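Local coordinates for protein 2-hydroxyisobutyryl-CoA synthetase (Aquincola tertiaricarbonis, PDB 6HDY) that belongs to the ANL superfamily of AMP-binding enzymes, built from a large N-terminal domain joined to a smaller C-terminal domain, at residues K83-F88 / M314-Y319; T98-S103 / Q335-L340. All blocks are in the same frame, centred on the assembly; numbering follows the deposited sequence.

Interaction 1. Residues K83-F88 / M314-Y319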
loop_
_atom_site.group_PDB
_atom_site.type_symbol
_atom_site.label_atom_id
_atom_site.label_comp_id
_atom_site.label_asym_id
_atom_site.label_seq_id
_atom_site.Cartn_x
_atom_site.Cartn_y
_atom_site.Cartn_z
ATOM N N LYS A 83 -3.095 37.527 -20.207
ATOM C CA LYS A 83 -4.125 37.906 -21.182
ATOM C C LYS A 83 -4.131 37.020 -22.427
ATOM O O LYS A 83 -4.968 37.212 -23.307
ATOM C CB LYS A 83 -4.020 39.398 -21.543
ATOM C CG LYS A 83 -4.286 40.338 -20.365
ATOM C CD LYS A 83 -4.375 41.762 -20.843
ATOM C CE LYS A 83 -4.502 42.779 -19.742
ATOM N NZ LYS A 83 -4.716 44.142 -20.311
ATOM N N SER A 84 -3.216 36.026 -22.471
ATOM C CA SER A 84 -3.046 35.032 -23.539
ATOM C C SER A 84 -2.101 33.919 -23.063
ATOM O O SER A 84 -1.406 34.095 -22.066
ATOM C CB SER A 84 -2.498 35.681 -24.809
ATOM O OG SER A 84 -1.162 36.127 -24.654
ATOM N N LEU A 85 -2.037 32.797 -23.809
ATOM C CA LEU A 85 -1.150 31.670 -23.526
ATOM C C LEU A 85 0.317 32.079 -23.723
ATOM O O LEU A 85 1.217 31.505 -23.099
ATOM C CB LEU A 85 -1.512 30.451 -24.402
ATOM C CG LEU A 85 -2.902 29.816 -24.157
ATOM C CD1 LEU A 85 -3.208 28.752 -25.206
ATOM C CD2 LEU A 85 -3.023 29.232 -22.746
ATOM N N GLU A 86 0.544 33.096 -24.572
ATOM C CA GLU A 86 1.862 33.665 -24.835
ATOM C C GLU A 86 2.340 34.489 -23.622
ATOM O O GLU A 86 3.534 34.515 -23.340
ATOM C CB GLU A 86 1.920 34.469 -26.163
ATOM C CG GLU A 86 0.639 34.548 -26.994
ATOM C CD GLU A 86 0.039 33.282 -27.587
ATOM O OE1 GLU A 86 0.792 32.445 -28.136
ATOM O OE2 GLU A 86 -1.206 33.151 -27.536
ATOM N N ASP A 87 1.407 35.130 -22.891
ATOM C CA ASP A 87 1.715 35.890 -21.669
ATOM C C ASP A 87 2.145 34.922 -20.570
ATOM O O ASP A 87 3.084 35.205 -19.831
ATOM C CB ASP A 87 0.486 36.672 -21.176
ATOM C CG ASP A 87 0.180 37.982 -21.871
ATOM O OD1 ASP A 87 1.117 38.611 -22.408
ATOM O OD2 ASP A 87 -0.975 38.412 -21.815
ATOM N N PHE A 88 1.453 33.777 -20.479
ATOM C CA PHE A 88 1.709 32.703 -19.532
ATOM C C PHE A 88 3.144 32.169 -19.639
ATOM O O PHE A 88 3.839 32.116 -18.630
ATOM C CB PHE A 88 0.688 31.572 -19.759
ATOM C CG PHE A 88 0.549 30.579 -18.633
ATOM C CD1 PHE A 88 0.012 30.961 -17.407
ATOM C CD2 PHE A 88 0.905 29.244 -18.814
ATOM C CE1 PHE A 88 -0.103 30.041 -16.357
ATOM C CE2 PHE A 88 0.740 28.312 -17.782
ATOM C CZ PHE A 88 0.258 28.723 -16.555
ATOM N N MET A 314 12.082 28.916 -21.460
ATOM C CA MET A 314 10.792 28.413 -20.942
ATOM C C MET A 314 9.579 28.812 -21.810
ATOM O O MET A 314 8.458 28.932 -21.309
ATOM C CB MET A 314 10.571 28.779 -19.449
ATOM C CG MET A 314 11.605 28.158 -18.516
ATOM S SD MET A 314 11.771 26.357 -18.669
ATOM C CE MET A 314 13.378 26.172 -18.001
ATOM N N ARG A 315 9.803 28.961 -23.120
ATOM C CA ARG A 315 8.742 29.261 -24.076
ATOM C C ARG A 315 8.480 28.016 -24.900
ATOM O O ARG A 315 9.394 27.205 -25.067
ATOM C CB ARG A 315 9.054 30.508 -24.917
ATOM C CG ARG A 315 8.739 31.798 -24.147
ATOM C CD ARG A 315 8.816 33.051 -24.989
ATOM N NE ARG A 315 10.039 33.807 -24.708
ATOM C CZ ARG A 315 11.067 33.913 -25.545
ATOM N NH1 ARG A 315 12.142 34.612 -25.201
ATOM N NH2 ARG A 315 11.025 33.330 -26.740
ATOM N N ARG A 316 7.214 27.805 -25.326
ATOM C CA ARG A 316 6.821 26.621 -26.090
ATOM C C ARG A 316 7.638 26.481 -27.369
ATOM O O ARG A 316 7.920 27.485 -28.023
ATOM C CB ARG A 316 5.315 26.642 -26.426
ATOM C CG ARG A 316 4.376 26.402 -25.235
ATOM C CD ARG A 316 2.937 26.791 -25.565
ATOM N NE ARG A 316 2.804 28.220 -25.883
ATOM C CZ ARG A 316 1.740 28.781 -26.459
ATOM N NH1 ARG A 316 0.687 28.043 -26.787
ATOM N NH2 ARG A 316 1.727 30.080 -26.718
ATOM N N VAL A 317 8.070 25.244 -27.683
ATOM C CA VAL A 317 8.798 24.922 -28.915
ATOM C C VAL A 317 7.728 24.587 -29.971
ATOM O O VAL A 317 6.645 24.121 -29.576
ATOM C CB VAL A 317 9.856 23.780 -28.763
ATOM C CG1 VAL A 317 10.935 24.148 -27.754
ATOM C CG2 VAL A 317 9.234 22.427 -28.423
ATOM N N PRO A 318 7.962 24.808 -31.294
ATOM C CA PRO A 318 6.923 24.444 -32.284
ATOM C C PRO A 318 6.663 22.939 -32.285
ATOM O O PRO A 318 7.526 22.180 -31.829
ATOM C CB PRO A 318 7.545 24.879 -33.630
ATOM C CG PRO A 318 8.620 25.842 -33.278
ATOM C CD PRO A 318 9.157 25.366 -31.967
ATOM N N TYR A 319 5.491 22.500 -32.793
ATOM C CA TYR A 319 5.187 21.071 -32.899
ATOM C C TYR A 319 6.158 20.402 -33.869
ATOM O O TYR A 319 6.544 20.996 -34.876
ATOM C CB TYR A 319 3.732 20.839 -33.303
ATOM C CG TYR A 319 2.735 21.347 -32.286
ATOM C CD1 TYR A 319 2.691 20.818 -30.995
ATOM C CD2 TYR A 319 1.839 22.360 -32.607
ATOM C CE1 TYR A 319 1.758 21.271 -30.058
ATOM C CE2 TYR A 319 0.919 22.834 -31.675
ATOM C CZ TYR A 319 0.877 22.284 -30.403
ATOM O OH TYR A 319 -0.056 22.740 -29.508
#

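Interaction 2. Residues T98-S103 / Q335-L340. With SO4 (sulfate ion), chain D.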
loop_
_atom_site.group_PDB
_atom_site.type_symbol
_atom_site.label_atom_id
_atom_site.label_comp_id
_atom_site.label_asym_id
_atom_site.label_seq_id
_atom_site.Cartn_x
_atom_site.Cartn_y
_atom_site.Cartn_z
ATOM N N THR A 98 13.605 22.292 -6.485
ATOM C CA THR A 98 14.431 22.921 -5.451
ATOM C C THR A 98 13.652 24.065 -4.752
ATOM O O THR A 98 13.868 24.285 -3.555
ATOM C CB THR A 98 15.757 23.446 -6.037
ATOM O OG1 THR A 98 15.477 24.479 -6.978
ATOM C CG2 THR A 98 16.581 22.358 -6.711
ATOM N N ASP A 99 12.734 24.769 -5.490
ATOM C CA ASP A 99 11.924 25.856 -4.919
ATOM C C ASP A 99 10.905 25.306 -3.932
ATOM O O ASP A 99 10.676 25.908 -2.901
ATOM C CB ASP A 99 11.226 26.690 -6.023
ATOM C CG ASP A 99 12.171 27.344 -7.022
ATOM O OD1 ASP A 99 13.281 27.761 -6.608
ATOM O OD2 ASP A 99 11.785 27.482 -8.199
ATOM N N LEU A 100 10.327 24.134 -4.237
ATOM C CA LEU A 100 9.356 23.451 -3.383
ATOM C C LEU A 100 9.994 23.010 -2.054
ATOM O O LEU A 100 9.394 23.183 -0.989
ATOM C CB LEU A 100 8.805 22.231 -4.146
ATOM C CG LEU A 100 7.526 22.399 -4.969
ATOM C CD1 LEU A 100 7.155 23.865 -5.227
ATOM C CD2 LEU A 100 7.572 21.557 -6.208
ATOM N N ARG A 101 11.220 22.453 -2.137
ATOM C CA ARG A 101 12.010 21.992 -0.998
ATOM C C ARG A 101 12.261 23.158 -0.045
ATOM O O ARG A 101 11.995 23.037 1.156
ATOM C CB ARG A 101 13.340 21.362 -1.470
ATOM C CG ARG A 101 13.194 19.978 -2.090
ATOM C CD ARG A 101 14.512 19.440 -2.643
ATOM N NE ARG A 101 14.292 18.612 -3.832
ATOM C CZ ARG A 101 15.022 18.677 -4.944
ATOM N NH1 ARG A 101 16.044 19.519 -5.028
ATOM N NH2 ARG A 101 14.740 17.891 -5.977
ATOM N N GLU A 102 12.731 24.299 -0.585
ATOM C CA GLU A 102 13.023 25.515 0.195
ATOM C C GLU A 102 11.773 26.056 0.898
ATOM O O GLU A 102 11.835 26.385 2.083
ATOM C CB GLU A 102 13.681 26.581 -0.686
ATOM C CG GLU A 102 15.115 26.241 -1.066
ATOM C CD GLU A 102 15.727 27.004 -2.227
ATOM O OE1 GLU A 102 15.086 27.949 -2.747
ATOM O OE2 GLU A 102 16.863 26.649 -2.617
ATOM N N SER A 103 10.629 26.068 0.183
ATOM C CA SER A 103 9.330 26.510 0.707
ATOM C C SER A 103 8.874 25.605 1.868
ATOM O O SER A 103 8.343 26.098 2.859
ATOM C CB SER A 103 8.290 26.522 -0.408
ATOM O OG SER A 103 7.058 27.024 0.083
ATOM N N GLN A 335 -1.759 22.423 -2.796
ATOM C CA GLN A 335 -0.437 22.384 -3.450
ATOM C C GLN A 335 -0.542 22.532 -4.978
ATOM O O GLN A 335 0.010 21.706 -5.704
ATOM C CB GLN A 335 0.372 21.140 -3.029
ATOM C CG GLN A 335 0.729 21.166 -1.521
ATOM C CD GLN A 335 1.612 19.992 -1.129
ATOM O OE1 GLN A 335 1.342 18.841 -1.474
ATOM N NE2 GLN A 335 2.675 20.255 -0.378
ATOM N N PRO A 336 -1.299 23.544 -5.522
ATOM C CA PRO A 336 -1.405 23.634 -6.992
ATOM C C PRO A 336 -0.062 23.994 -7.613
ATOM O O PRO A 336 0.658 24.846 -7.099
ATOM C CB PRO A 336 -2.479 24.705 -7.221
ATOM C CG PRO A 336 -2.432 25.559 -6.010
ATOM C CD PRO A 336 -2.030 24.654 -4.863
ATOM N N MET A 337 0.289 23.295 -8.665
ATOM C CA MET A 337 1.540 23.507 -9.386
ATOM C C MET A 337 1.278 24.375 -10.600
ATOM O O MET A 337 0.453 24.017 -11.445
ATOM C CB MET A 337 2.161 22.174 -9.836
ATOM C CG MET A 337 2.682 21.278 -8.729
ATOM S SD MET A 337 3.950 21.911 -7.611
ATOM C CE MET A 337 4.882 22.832 -8.575
ATOM N N ILE A 338 1.931 25.542 -10.653
ATOM C CA ILE A 338 1.760 26.480 -11.762
ATOM C C ILE A 338 3.089 26.642 -12.472
ATOM O O ILE A 338 4.005 27.298 -11.973
ATOM C CB ILE A 338 1.099 27.838 -11.360
ATOM C CG1 ILE A 338 -0.196 27.609 -10.547
ATOM C CG2 ILE A 338 0.822 28.689 -12.607
ATOM C CD1 ILE A 338 -0.682 28.791 -9.821
ATOM N N ARG A 339 3.174 26.035 -13.646
ATOM C CA ARG A 339 4.351 26.028 -14.497
ATOM C C ARG A 339 5.517 25.335 -13.800
ATOM O O ARG A 339 6.603 25.890 -13.686
ATOM C CB ARG A 339 4.687 27.442 -15.051
ATOM C CG ARG A 339 3.833 27.739 -16.255
ATOM C CD ARG A 339 4.016 29.091 -16.903
ATOM N NE ARG A 339 5.401 29.449 -17.202
ATOM C CZ ARG A 339 6.059 29.131 -18.313
ATOM N NH1 ARG A 339 5.488 28.365 -19.236
ATOM N NH2 ARG A 339 7.298 29.554 -18.497
ATOM N N LEU A 340 5.290 24.100 -13.336
ATOM C CA LEU A 340 6.379 23.308 -12.753
ATOM C C LEU A 340 7.225 22.711 -13.881
ATOM O O LEU A 340 6.698 22.079 -14.806
ATOM C CB LEU A 340 5.889 22.203 -11.789
ATOM C CG LEU A 340 6.923 21.179 -11.231
ATOM C CD1 LEU A 340 7.896 21.837 -10.241
ATOM C CD2 LEU A 340 6.220 19.987 -10.569
HETATM S S SO4 D . 9.224 30.365 0.046
HETATM O O1 SO4 D . 7.898 29.911 0.531
HETATM O O2 SO4 D . 10.206 30.379 1.141
HETATM O O3 SO4 D . 9.073 31.725 -0.511
HETATM O O4 SO4 D . 9.756 29.488 -1.016
#

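Interaction 1. Residues K83-F88 / M314-Y319
R316 is the main contributor to this contact: its CB points toward 83-88, and its guanidinium is carried to the first turn of helix 85-91, where it meets L85 and E86. The long chain turns at chi3, which lays NH1 and NH2 beside L85 and NH2 beside the E86 carboxylate. L85 CB stands 4.0 Å from both R316 NH1 and R316 NH2, and the carbonyl oxygen of L85 lies over one face of the guanidinium. Leucine probably suits this place because its buried side chain can pack on L54 of helix 43-64 and on Y305 while CB lies by the flat cation.

The stronger polar partner of the arginine is E89, one turn further along the helix, which makes a salt bridge with R316 NE. E86 adds a second salt bridge: its OE1 comes to the guanidinium edge, near the plane, 2.9 Å from R316 NH2. The bond is weak, with N-H...O bent to 128°; the carboxylate and guanidinium planes lie 48° apart. Charge attraction probably contributes more than hydrogen-bond geometry. E86 reaches across with an eclipsed first torsion (chi1 0°) and a bend at chi2, and the arginine is shared between two acids.

The turn that presents L85 and E86 is itself secured by S84 at the N-cap, whose OG accepts from D87 N at 3.3 Å. D87 OD2 in turn accepts from K83 N at 2.8 Å, using its anti lone pair, while OD1 is paired with R91.

Both segments belong to the AMP-binding family region, where the contact joins a helix to an edge strand of the antiparallel sheet. Strand 315-316 lies next to strand 304-310, whose Y305 touches both L85 and R316; L85 also packs against D47 and L54 of helix 43-64.

Interaction 2. Residues T98-S103 / Q335-L340
L100 reaches from helix 97-106 into the end of M337, the two side chains meeting tip to tip. Methyl CD2 of L100 carries most of the contact, lying 3.8 Å from M337 CE and 3.9 Å from M337 SD. M337 folds back at chi2 (-58°) and again at chi3, which swings its thioether end toward the leucine although its CB does not aim there. A flexible, unbranched residue suits such a place, since it can mould itself to a branched neighbour. L340 adds CD1, which is 4.1 Å from L100 CD2, so one methyl is shared by two partners; all three side chains are buried, and M281 also touches M337 and L340.

A G1 beta bulge, in which R339 and L340 sit opposite the single residue Y327, forms where strand 340-347 pairs with strand 322-329. R339, at position 1 of the bulge, has the left-handed conformation (phi 63°, psi 54°) usual there. Y113 closes on L100 from a loop.

One turn on from L100, S103 turns to a different partner: its OG donates at 3.0 Å to O1 of a sulfate ion that was probably taken up from the crystallisation solution. R70 binds the same sulfate, and S103 OG also pairs with the backbone N of D112.

How the interactions relate
From the N terminus the chain passes 83-88 and then 98-103, on two helices that follow each other, before it reaches 314-319, with edge strand 315-316, and then 335-340, the loop that leads into strand 340-347. Interaction 1 closes a loop of 225 residues and interaction 2 one of 231; because the segments alternate, the loops cross instead of nesting. Helix 85-91 is thereby tied to the outer strand 315-316, and helix 97-106 to the approach to strand 340-347. Although their centres are 20 Å apart, the contacts touch: M314 O and R339 NH2 are 3.1 Å apart, a probable hydrogen bond, and F88 CZ packs 4.0 Å from I338 CG2.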